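Side-chain contacts in autoinducer 2-binding protein LsrB (Clostridium saccharobutylicum DSM 13864, PDB 6DSP), which binds the quorum-sensing signal autoinducer-2, held here in the ligand pocket of a periplasmic-binding-protein fold as its cyclic tetrahydroxytetrahydrofuran form: residues Q44-Q49 against P302-V307; V122-G125 against Q129-Q132; G277-Y282 against V329-R334; D297-P302 against V307-N312. All blocks are in the same frame, centred on the assembly; numbering follows the deposited sequence.

Contact 1: Q44-Q49 against P302-V307; sequences QKYSEQ and PTVGTV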
loop_
_atom_site.group_PDB
_atom_site.type_symbol
_atom_site.label_atom_id
_atom_site.label_comp_id
_atom_site.label_asym_id
_atom_site.label_seq_id
_atom_site.Cartn_x
_atom_site.Cartn_y
_atom_site.Cartn_z
ATOM N N GLN A 44 11.490 11.515 7.256
ATOM C CA GLN A 44 12.620 12.134 7.941
ATOM C C GLN A 44 13.038 13.427 7.248
ATOM O O GLN A 44 13.281 14.448 7.908
ATOM C CB GLN A 44 13.808 11.168 8.016
ATOM C CG GLN A 44 13.582 9.924 8.842
ATOM C CD GLN A 44 13.126 10.236 10.267
ATOM O OE1 GLN A 44 13.652 11.156 10.916
ATOM N NE2 GLN A 44 12.203 9.447 10.780
ATOM N N LYS A 45 13.164 13.399 5.909
ATOM C CA LYS A 45 13.599 14.585 5.182
ATOM C C LYS A 45 12.656 15.761 5.417
ATOM O O LYS A 45 13.097 16.878 5.722
ATOM C CB LYS A 45 13.710 14.266 3.697
ATOM C CG LYS A 45 14.107 15.480 2.867
ATOM C CD LYS A 45 14.081 15.149 1.382
ATOM C CE LYS A 45 12.837 15.726 0.717
ATOM N NZ LYS A 45 12.783 17.213 0.876
ATOM N N TYR A 46 11.354 15.534 5.290
ATOM C CA TYR A 46 10.420 16.644 5.412
ATOM C C TYR A 46 10.279 17.106 6.856
ATOM O O TYR A 46 10.207 18.312 7.120
ATOM C CB TYR A 46 9.058 16.265 4.822
ATOM C CG TYR A 46 8.985 16.322 3.321
ATOM C CD1 TYR A 46 8.616 17.497 2.677
ATOM C CD2 TYR A 46 9.293 15.212 2.547
ATOM C CE1 TYR A 46 8.553 17.563 1.282
ATOM C CE2 TYR A 46 9.237 15.264 1.172
ATOM C CZ TYR A 46 8.858 16.435 0.535
ATOM O OH TYR A 46 8.805 16.454 -0.840
ATOM N N SER A 47 10.231 16.180 7.813
ATOM C CA SER A 47 10.066 16.620 9.196
ATOM C C SER A 47 11.259 17.435 9.662
ATOM O O SER A 47 11.098 18.331 10.490
ATOM C CB SER A 47 9.825 15.430 10.127
ATOM O OG SER A 47 10.918 14.527 10.123
ATOM N N GLU A 48 12.460 17.159 9.144
ATOM C CA GLU A 48 13.601 18.000 9.489
ATOM C C GLU A 48 13.362 19.440 9.059
ATOM O O GLU A 48 13.719 20.384 9.779
ATOM C CB GLU A 48 14.849 17.458 8.797
ATOM C CG GLU A 48 15.354 16.139 9.339
ATOM C CD GLU A 48 16.270 16.321 10.526
ATOM O OE1 GLU A 48 16.477 15.337 11.275
ATOM O OE2 GLU A 48 16.774 17.452 10.716
ATOM N N GLN A 49 12.777 19.629 7.874
ATOM C CA GLN A 49 12.456 20.969 7.406
ATOM C C GLN A 49 11.304 21.586 8.184
ATOM O O GLN A 49 11.298 22.798 8.412
ATOM C CB GLN A 49 12.124 20.936 5.916
ATOM C CG GLN A 49 13.319 20.603 5.055
ATOM C CD GLN A 49 14.510 21.505 5.353
ATOM O OE1 GLN A 49 14.418 22.734 5.253
ATOM N NE2 GLN A 49 15.630 20.899 5.744
ATOM N N PRO A 302 3.513 22.909 4.135
ATOM C CA PRO A 302 4.628 23.660 3.541
ATOM C C PRO A 302 5.510 22.765 2.682
ATOM O O PRO A 302 5.903 21.673 3.095
ATOM C CB PRO A 302 5.392 24.185 4.760
ATOM C CG PRO A 302 4.399 24.196 5.861
ATOM C CD PRO A 302 3.477 23.029 5.598
ATOM N N THR A 303 5.823 23.245 1.477
ATOM C CA THR A 303 6.669 22.595 0.466
ATOM C C THR A 303 6.043 21.365 -0.186
ATOM O O THR A 303 6.690 20.745 -1.045
ATOM C CB THR A 303 8.099 22.284 0.944
ATOM O OG1 THR A 303 8.104 21.099 1.752
ATOM C CG2 THR A 303 8.655 23.448 1.748
ATOM N N VAL A 304 4.824 20.987 0.184
ATOM C CA VAL A 304 4.110 19.887 -0.441
ATOM C C VAL A 304 2.934 20.390 -1.264
ATOM O O VAL A 304 2.811 20.074 -2.445
ATOM C CB VAL A 304 3.656 18.852 0.608
ATOM C CG1 VAL A 304 2.775 17.805 -0.061
ATOM C CG2 VAL A 304 4.869 18.212 1.255
ATOM N N GLY A 305 2.076 21.192 -0.661
ATOM C CA GLY A 305 0.949 21.783 -1.333
ATOM C C GLY A 305 -0.263 21.731 -0.438
ATOM O O GLY A 305 -0.190 21.339 0.732
ATOM N N THR A 306 -1.387 22.141 -1.004
ATOM C CA THR A 306 -2.636 22.232 -0.269
ATOM C C THR A 306 -3.392 20.925 -0.431
ATOM O O THR A 306 -3.549 20.424 -1.547
ATOM C CB THR A 306 -3.462 23.392 -0.823
ATOM O OG1 THR A 306 -2.732 24.603 -0.628
ATOM C CG2 THR A 306 -4.777 23.479 -0.103
ATOM N N VAL A 307 -3.846 20.371 0.682
ATOM C CA VAL A 307 -4.611 19.134 0.671
ATOM C C VAL A 307 -6.022 19.428 1.150
ATOM O O VAL A 307 -6.261 20.386 1.894
ATOM C CB VAL A 307 -3.949 18.024 1.511
ATOM C CG1 VAL A 307 -2.531 17.821 1.021
ATOM C CG2 VAL A 307 -3.978 18.363 2.994
#
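The bend of the beta hairpin formed by strands 298-301 and 305-311, a turn that ends in a classic beta bulge with Val304 and Gly305 both facing Ile301, brings Thr303 and Val304 against the ring of Tyr46 on helix 34-50. The CD1-CE1 side of the ring does the touching. Tyr46 CE1 lies 3.6 Å from Thr303 OG1, which comes up at the ring edge close to its plane, while Val304 CG2 approaches obliquely, 3.7 Å from Tyr46 CE1. The threonine hydroxyl is set by its own backbone: with chi1 at 79° it sits between N and the carbonyl carbon and turns back to donate to the carbonyl just before it, Thr303 OG1 to Pro302 O measuring 2.6 Å. Pro302 O also accepts from Trp50 NE1, one helical turn beyond Tyr46, joining turn and helix a second time. Tyr46 also packs against Ile275 and Ala278 of helix 273-288. A tyrosine suits this seam because its long, flat side chain spans from helix to turn and offers C-H groups to an oxygen and a methyl. With its proton given to Pro302 O, Thr303 OG1 probably turns partial negative charge to the C-H rim, a mildly polar touch beside the apolar one.

Contact 2: V122-G125 against Q129-Q132; sequences VSQG and QLGQ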
loop_
_atom_site.group_PDB
_atom_site.type_symbol
_atom_site.label_atom_id
_atom_site.label_comp_id
_atom_site.label_asym_id
_atom_site.label_seq_id
_atom_site.Cartn_x
_atom_site.Cartn_y
_atom_site.Cartn_z
ATOM N N VAL A 122 -3.973 9.192 5.429
ATOM C CA VAL A 122 -3.352 9.636 4.181
ATOM C C VAL A 122 -3.221 8.449 3.242
ATOM O O VAL A 122 -2.404 7.538 3.451
ATOM C CB VAL A 122 -2.008 10.345 4.392
ATOM C CG1 VAL A 122 -1.452 10.768 3.045
ATOM C CG2 VAL A 122 -2.229 11.572 5.284
ATOM N N SER A 123 -4.062 8.448 2.205
ATOM C CA SER A 123 -4.196 7.297 1.326
ATOM C C SER A 123 -3.649 7.578 -0.072
ATOM O O SER A 123 -3.864 8.659 -0.641
ATOM C CB SER A 123 -5.673 6.910 1.211
ATOM O OG SER A 123 -5.834 5.845 0.287
ATOM N N GLN A 124 -3.027 6.553 -0.653
ATOM C CA GLN A 124 -2.482 6.600 -1.992
ATOM C C GLN A 124 -3.547 6.593 -3.093
ATOM O O GLN A 124 -3.200 6.843 -4.255
ATOM C CB GLN A 124 -1.532 5.412 -2.215
ATOM C CG GLN A 124 -2.115 4.020 -1.904
ATOM C CD GLN A 124 -1.868 3.547 -0.474
ATOM O OE1 GLN A 124 -2.064 4.309 0.480
ATOM N NE2 GLN A 124 -1.518 2.284 -0.308
ATOM N N GLY A 125 -4.809 6.311 -2.787
ATOM C CA GLY A 125 -5.847 6.382 -3.806
ATOM C C GLY A 125 -7.082 5.637 -3.374
ATOM O O GLY A 125 -7.093 4.916 -2.372
ATOM N N GLN A 129 -9.756 3.282 -7.998
ATOM C CA GLN A 129 -8.611 3.750 -8.784
ATOM C C GLN A 129 -7.508 2.702 -8.785
ATOM O O GLN A 129 -6.908 2.397 -9.826
ATOM C CB GLN A 129 -8.008 5.028 -8.158
ATOM C CG GLN A 129 -8.693 6.340 -8.425
ATOM C CD GLN A 129 -7.906 7.464 -7.763
ATOM O OE1 GLN A 129 -7.496 7.376 -6.576
ATOM N NE2 GLN A 129 -7.663 8.515 -8.521
ATOM N N LEU A 130 -7.177 2.184 -7.601
ATOM C CA LEU A 130 -6.007 1.324 -7.483
ATOM C C LEU A 130 -6.302 -0.074 -8.009
ATOM O O LEU A 130 -5.462 -0.662 -8.705
ATOM C CB LEU A 130 -5.512 1.306 -6.028
ATOM C CG LEU A 130 -4.912 2.649 -5.598
ATOM C CD1 LEU A 130 -4.871 2.800 -4.090
ATOM C CD2 LEU A 130 -3.509 2.809 -6.196
ATOM N N GLY A 131 -7.506 -0.609 -7.742
ATOM C CA GLY A 131 -7.862 -1.884 -8.342
ATOM C C GLY A 131 -7.857 -1.837 -9.861
ATOM O O GLY A 131 -7.323 -2.738 -10.515
ATOM N N GLN A 132 -8.411 -0.758 -10.443
ATOM C CA GLN A 132 -8.436 -0.643 -11.902
ATOM C C GLN A 132 -7.032 -0.411 -12.461
ATOM O O GLN A 132 -6.690 -0.937 -13.521
ATOM C CB GLN A 132 -9.401 0.467 -12.286
ATOM C CG GLN A 132 -10.815 0.044 -11.953
ATOM C CD GLN A 132 -11.859 1.084 -12.203
ATOM O OE1 GLN A 132 -12.957 1.010 -11.625
ATOM N NE2 GLN A 132 -11.561 2.043 -13.070
#
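Leu130 and Gln124 meet at about a right angle: the CD1 methyl of the leucine, pointing out from helix 127-144, rests against the aliphatic part of the glutamine, with Gln124 CG 3.7 Å from Leu130 CD1. The glutamine is sharply folded. Its first torsion of 53° places CG between the backbone N and the carbonyl carbon, and a bend at chi2 (-92°) then swings the amide off toward the autoinducer-2 pocket, where the side chain comes within about 3 Å of the bound ligand. There Gln124 OE1 accepts from Gln276 and Gln124 NE2 gives to Asp110. Leu130 CD1 also lies 3.5 Å from Gly125 O. One residue earlier on the helix, Gln129 extends its side chain and brings its amide oxygen over the glycine, Gln129 OE1 being 3.4 Å from Gly125 CA; that oxygen accepts from Thr126 N, just ahead of the helix. Glycine fits here: both side chains close in on its bare alpha carbon, and its backbone conformation would press any side chain against the carbonyl O of Gln124. Ser123 braces the bend as an ST turn, Gly125 N giving a nearly straight bond (168°) of 3.3 Å to Ser123 OG. The leucine thus meets the glutamine at its CG methylene, while the amide, gripped at both ends, probably keeps its rotation and stays in place beside the ligand.

Contact 3: G277-Y282 against V329-R334; sequences GAMGCY and VLLPER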
loop_
_atom_site.group_PDB
_atom_site.type_symbol
_atom_site.label_atom_id
_atom_site.label_comp_id
_atom_site.label_asym_id
_atom_site.label_seq_id
_atom_site.Cartn_x
_atom_site.Cartn_y
_atom_site.Cartn_z
ATOM N N GLY A 277 4.409 9.313 3.366
ATOM C CA GLY A 277 4.777 9.182 4.774
ATOM C C GLY A 277 4.946 10.542 5.423
ATOM O O GLY A 277 4.501 10.768 6.548
ATOM N N ALA A 278 5.575 11.473 4.707
ATOM C CA ALA A 278 5.733 12.825 5.233
ATOM C C ALA A 278 4.381 13.471 5.486
ATOM O O ALA A 278 4.181 14.105 6.527
ATOM C CB ALA A 278 6.554 13.671 4.269
ATOM N N MET A 279 3.444 13.327 4.551
ATOM C CA MET A 279 2.132 13.924 4.730
ATOM C C MET A 279 1.398 13.334 5.929
ATOM O O MET A 279 0.738 14.064 6.680
ATOM C CB MET A 279 1.310 13.743 3.454
ATOM C CG MET A 279 1.792 14.614 2.289
ATOM S SD MET A 279 1.076 14.089 0.718
ATOM C CE MET A 279 -0.625 14.499 1.018
ATOM N N GLY A 280 1.455 12.003 6.093
ATOM C CA GLY A 280 0.822 11.390 7.247
ATOM C C GLY A 280 1.384 11.929 8.544
ATOM O O GLY A 280 0.644 12.265 9.470
ATOM N N CYS A 281 2.704 12.044 8.607
ATOM C CA CYS A 281 3.329 12.587 9.809
ATOM C C CYS A 281 3.003 14.058 9.991
ATOM O O CYS A 281 2.802 14.513 11.125
ATOM C CB CYS A 281 4.839 12.383 9.753
ATOM S SG CYS A 281 5.314 10.647 9.917
ATOM N N TYR A 282 2.914 14.821 8.897
ATOM C CA TYR A 282 2.527 16.225 9.013
ATOM C C TYR A 282 1.113 16.371 9.587
ATOM O O TYR A 282 0.868 17.225 10.460
ATOM C CB TYR A 282 2.601 16.957 7.665
ATOM C CG TYR A 282 2.377 18.433 7.876
ATOM C CD1 TYR A 282 3.435 19.272 8.194
ATOM C CD2 TYR A 282 1.092 18.981 7.832
ATOM C CE1 TYR A 282 3.235 20.627 8.442
ATOM C CE2 TYR A 282 0.881 20.351 8.080
ATOM C CZ TYR A 282 1.966 21.162 8.383
ATOM O OH TYR A 282 1.817 22.519 8.624
ATOM N N VAL A 329 -7.100 12.118 3.399
ATOM C CA VAL A 329 -6.375 12.918 2.416
ATOM C C VAL A 329 -5.868 11.948 1.358
ATOM O O VAL A 329 -5.262 10.928 1.697
ATOM C CB VAL A 329 -5.207 13.670 3.076
ATOM C CG1 VAL A 329 -4.309 14.292 2.031
ATOM C CG2 VAL A 329 -5.747 14.723 4.040
ATOM N N LEU A 330 -6.138 12.249 0.085
ATOM C CA LEU A 330 -5.735 11.407 -1.042
ATOM C C LEU A 330 -4.511 11.980 -1.751
ATOM O O LEU A 330 -4.468 13.177 -2.061
ATOM C CB LEU A 330 -6.892 11.334 -2.052
ATOM C CG LEU A 330 -8.086 10.496 -1.570
ATOM C CD1 LEU A 330 -9.346 10.752 -2.404
ATOM C CD2 LEU A 330 -7.733 9.011 -1.527
ATOM N N LEU A 331 -3.550 11.115 -2.093
ATOM C CA LEU A 331 -2.476 11.557 -2.970
ATOM C C LEU A 331 -3.046 11.933 -4.336
ATOM O O LEU A 331 -3.934 11.236 -4.857
ATOM C CB LEU A 331 -1.481 10.424 -3.177
ATOM C CG LEU A 331 -0.651 10.028 -1.961
ATOM C CD1 LEU A 331 0.395 9.036 -2.425
ATOM C CD2 LEU A 331 -0.011 11.241 -1.284
ATOM N N PRO A 332 -2.536 12.996 -4.962
ATOM C CA PRO A 332 -3.067 13.416 -6.262
ATOM C C PRO A 332 -2.655 12.551 -7.435
ATOM O O PRO A 332 -3.269 12.661 -8.501
ATOM C CB PRO A 332 -2.506 14.836 -6.427
ATOM C CG PRO A 332 -1.269 14.857 -5.629
ATOM C CD PRO A 332 -1.573 13.971 -4.423
ATOM N N GLU A 333 -1.624 11.727 -7.315
ATOM C CA GLU A 333 -1.236 10.956 -8.483
ATOM C C GLU A 333 -0.629 9.628 -8.072
ATOM O O GLU A 333 -0.131 9.468 -6.955
ATOM C CB GLU A 333 -0.330 11.718 -9.455
ATOM C CG GLU A 333 1.100 11.777 -9.045
ATOM C CD GLU A 333 1.905 12.700 -9.950
ATOM O OE1 GLU A 333 1.293 13.423 -10.764
ATOM O OE2 GLU A 333 3.150 12.710 -9.833
ATOM N N ARG A 334 -0.739 8.663 -8.967
ATOM C CA ARG A 334 -0.046 7.388 -8.908
ATOM C C ARG A 334 0.845 7.268 -10.138
ATOM O O ARG A 334 0.701 8.029 -11.107
ATOM C CB ARG A 334 -1.043 6.224 -8.781
ATOM C CG ARG A 334 -1.780 6.272 -7.434
ATOM C CD ARG A 334 -3.291 6.166 -7.582
ATOM N NE ARG A 334 -3.847 7.343 -8.233
ATOM C CZ ARG A 334 -4.096 8.496 -7.625
ATOM N NH1 ARG A 334 -3.852 8.668 -6.328
ATOM N NH2 ARG A 334 -4.587 9.499 -8.339
#
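This is buried helix-on-sheet packing, in which Met279 of helix 273-288 reaches to Val329 on strand 327-330 and to Leu331 just past the strand's end. All three are apolar, as befits a layer closed off from solvent, and the unbranched methionine supplies the reach. Its sulfur and terminal methyl divide the work. Met279 SD lies 3.6 Å from Leu331 CD2, and the last torsion, chi3 at 67°, bends the chain back so that Met279 CE comes 3.8 Å from Val329 CG1. Met279 CE stays 4.0 Å from Leu331 CD2, so the leucine branch spans both ends of the S-CH3 bond. Val329 meets the methionine with the branch anti to its own backbone nitrogen (chi1 170°), the side chains crossing obliquely.

Beyond the strand the backbone is secured by a charged group. Arg334 NH1 donates to Leu331 O over 3.0 Å along a nearly straight line (164°); the acceptor lies in the guanidinium plane, whereas the donor stands above the plane of the carbonyl. Arg334 NH1 also binds Gln124 O, and this one nitrogen thus ties two adjoining loops together. An arginine suits the spot, since NH1 carries two N-H groups and can serve two backbone oxygens.

Strand 327-330 runs beside strand 120-123, with Val329 bonded to Met121 and Ser123 through the backbone, and Val122 joins the floor beneath Met279. On another flank of helix 273-288, Ala278 packs on Trp50 and Cys281 on Ala43 of helix 34-50, leaving the helix between that neighbour and the sheet.

Contact 4: D297-P302 against V307-N312; sequences DKIEIP and VEVMPN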
loop_
_atom_site.group_PDB
_atom_site.type_symbol
_atom_site.label_atom_id
_atom_site.label_comp_id
_atom_site.label_asym_id
_atom_site.label_seq_id
_atom_site.Cartn_x
_atom_site.Cartn_y
_atom_site.Cartn_z
ATOM N N ASP A 297 -11.848 20.798 5.097
ATOM C CA ASP A 297 -10.763 21.747 5.308
ATOM C C ASP A 297 -9.724 21.608 4.202
ATOM O O ASP A 297 -9.431 20.502 3.737
ATOM C CB ASP A 297 -10.073 21.508 6.661
ATOM C CG ASP A 297 -10.897 21.987 7.856
ATOM O OD1 ASP A 297 -11.963 22.608 7.650
ATOM O OD2 ASP A 297 -10.445 21.748 9.004
ATOM N N LYS A 298 -9.149 22.736 3.795
ATOM C CA LYS A 298 -7.983 22.772 2.927
ATOM C C LYS A 298 -6.803 23.230 3.769
ATOM O O LYS A 298 -6.848 24.309 4.365
ATOM C CB LYS A 298 -8.228 23.737 1.773
ATOM C CG LYS A 298 -9.355 23.268 0.874
ATOM C CD LYS A 298 -9.606 24.272 -0.237
ATOM C CE LYS A 298 -10.705 23.784 -1.158
ATOM N NZ LYS A 298 -10.309 22.492 -1.769
ATOM N N ILE A 299 -5.766 22.406 3.838
ATOM C CA ILE A 299 -4.617 22.655 4.696
ATOM C C ILE A 299 -3.375 22.763 3.826
ATOM O O ILE A 299 -3.114 21.885 3.004
ATOM C CB ILE A 299 -4.469 21.542 5.744
ATOM C CG1 ILE A 299 -5.699 21.556 6.655
ATOM C CG2 ILE A 299 -3.172 21.714 6.546
ATOM C CD1 ILE A 299 -5.981 20.244 7.290
ATOM N N GLU A 300 -2.620 23.845 4.007
ATOM C CA GLU A 300 -1.385 24.063 3.264
ATOM C C GLU A 300 -0.249 23.368 4.000
ATOM O O GLU A 300 0.149 23.799 5.086
ATOM C CB GLU A 300 -1.107 25.560 3.137
ATOM C CG GLU A 300 0.284 25.892 2.636
ATOM C CD GLU A 300 0.569 25.293 1.272
ATOM O OE1 GLU A 300 1.677 24.749 1.082
ATOM O OE2 GLU A 300 -0.314 25.370 0.387
ATOM N N ILE A 301 0.279 22.295 3.417
ATOM C CA ILE A 301 1.429 21.588 3.972
ATOM C C ILE A 301 2.686 22.204 3.360
ATOM O O ILE A 301 2.917 22.028 2.153
ATOM C CB ILE A 301 1.345 20.086 3.683
ATOM C CG1 ILE A 301 0.060 19.519 4.301
ATOM C CG2 ILE A 301 2.591 19.379 4.190
ATOM C CD1 ILE A 301 -0.112 18.036 4.089
ATOM N N PRO A 302 3.513 22.909 4.135
ATOM C CA PRO A 302 4.628 23.660 3.541
ATOM C C PRO A 302 5.510 22.765 2.682
ATOM O O PRO A 302 5.903 21.673 3.095
ATOM C CB PRO A 302 5.392 24.185 4.760
ATOM C CG PRO A 302 4.399 24.196 5.861
ATOM C CD PRO A 302 3.477 23.029 5.598
ATOM N N VAL A 307 -3.846 20.371 0.682
ATOM C CA VAL A 307 -4.611 19.134 0.671
ATOM C C VAL A 307 -6.022 19.428 1.150
ATOM O O VAL A 307 -6.261 20.386 1.894
ATOM C CB VAL A 307 -3.949 18.024 1.511
ATOM C CG1 VAL A 307 -2.531 17.821 1.021
ATOM C CG2 VAL A 307 -3.978 18.363 2.994
ATOM N N GLU A 308 -6.968 18.604 0.700
ATOM C CA GLU A 308 -8.359 18.714 1.116
ATOM C C GLU A 308 -8.735 17.461 1.893
ATOM O O GLU A 308 -8.496 16.345 1.423
ATOM C CB GLU A 308 -9.290 18.899 -0.092
ATOM C CG GLU A 308 -10.737 19.091 0.334
ATOM C CD GLU A 308 -11.697 19.093 -0.826
ATOM O OE1 GLU A 308 -11.223 19.135 -1.978
ATOM O OE2 GLU A 308 -12.927 19.043 -0.584
ATOM N N VAL A 309 -9.329 17.637 3.069
ATOM C CA VAL A 309 -9.786 16.483 3.845
ATOM C C VAL A 309 -11.130 16.020 3.297
ATOM O O VAL A 309 -12.095 16.788 3.252
ATOM C CB VAL A 309 -9.887 16.812 5.339
ATOM C CG1 VAL A 309 -10.272 15.563 6.153
ATOM C CG2 VAL A 309 -8.558 17.380 5.829
ATOM N N MET A 310 -11.194 14.755 2.891
ATOM C CA MET A 310 -12.356 14.131 2.275
ATOM C C MET A 310 -13.094 13.257 3.272
ATOM O O MET A 310 -12.511 12.799 4.261
ATOM C CB MET A 310 -11.919 13.233 1.106
ATOM C CG MET A 310 -10.900 13.888 0.195
ATOM S SD MET A 310 -11.457 15.448 -0.487
ATOM C CE MET A 310 -12.814 14.841 -1.463
ATOM N N PRO A 311 -14.370 12.955 3.043
ATOM C CA PRO A 311 -15.071 12.012 3.936
ATOM C C PRO A 311 -14.489 10.611 3.847
ATOM O O PRO A 311 -13.906 10.205 2.838
ATOM C CB PRO A 311 -16.516 12.031 3.414
ATOM C CG PRO A 311 -16.470 12.626 2.124
ATOM C CD PRO A 311 -15.227 13.441 1.952
ATOM N N ASN A 312 -14.698 9.852 4.924
ATOM C CA ASN A 312 -14.196 8.480 4.981
ATOM C C ASN A 312 -14.732 7.628 3.833
ATOM O O ASN A 312 -14.058 6.687 3.381
ATOM C CB ASN A 312 -14.599 7.852 6.303
ATOM C CG ASN A 312 -13.803 8.417 7.450
ATOM O OD1 ASN A 312 -12.630 8.766 7.299
ATOM N ND2 ASN A 312 -14.449 8.536 8.593
#
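Val307 O is held by two groups of the neighbouring strand: Ile299 N donates to it over 2.8 Å (159° at the hydrogen), and the alpha C-H of Lys298 adds a weaker touch, with Lys298 CA 3.1 Å from Val307 O. Val307 N returns a bond of 2.9 Å to Ile299 O, completing the antiparallel hydrogen-bonded pair. The pattern recurs farther along, where Val309 N binds Asp297 O at 2.9 Å and Glu308 CA directs its hydrogen at the same oxygen.

Side chains separate cleanly to the two faces. Lys298 and Glu308, a non-hydrogen-bonded pair, share one of them. The lysine runs extended until its final torsion (-60°) brings the ammonium above the plane of the glutamate carboxylate, over its face, where Lys298 NZ makes a salt bridge to Glu308 OE1; at 3.5 Å it is rather long, and the attraction is probably mainly electrostatic. The other face is branched and apolar. Ile301 CD1 nestles against both methyls of Val307, coming 3.9 Å from Val307 CG1, while farther along Ile299 CD1 meets Val309 CG2 at 4.1 Å. Beta-branched residues suit such a strand, as they fit an extended backbone and put methyl groups close to it, where they cover the face of the sheet. This face turns to helix 273-288, where Met283 touches Ile299 and Met279 touches Val307.

Alternating faces, paired backbone bonds and a short bulged turn are the marks of a beta hairpin. Here it continues the mixed sheet, strand 305-311 pairing with strand 327-330 and strand 298-301 forming the sheet's edge within the chain.

From the N terminus, helix 34-50 supplies the first half of contact 1, which closes only some 250 residues later at the hairpin turn. Within that span, contact 2 opens and closes locally, linking strand 120-123 to the helix that follows it. Contact 3 then starts on helix 273-288 and ends at 329-334; it crosses contact 1 and encloses contact 4, the hairpin, which in turn crosses contact 1 and shares Pro302 and Val307 with it. Contact 2 precedes contacts 3 and 4 in series, yet meets contact 3 where strands 120-123 and 327-330 are neighbours. Together they tie three helices and the hairpin to one mixed sheet, helix 34-50 through the hairpin turn, and reach the ligand pocket at Gln124.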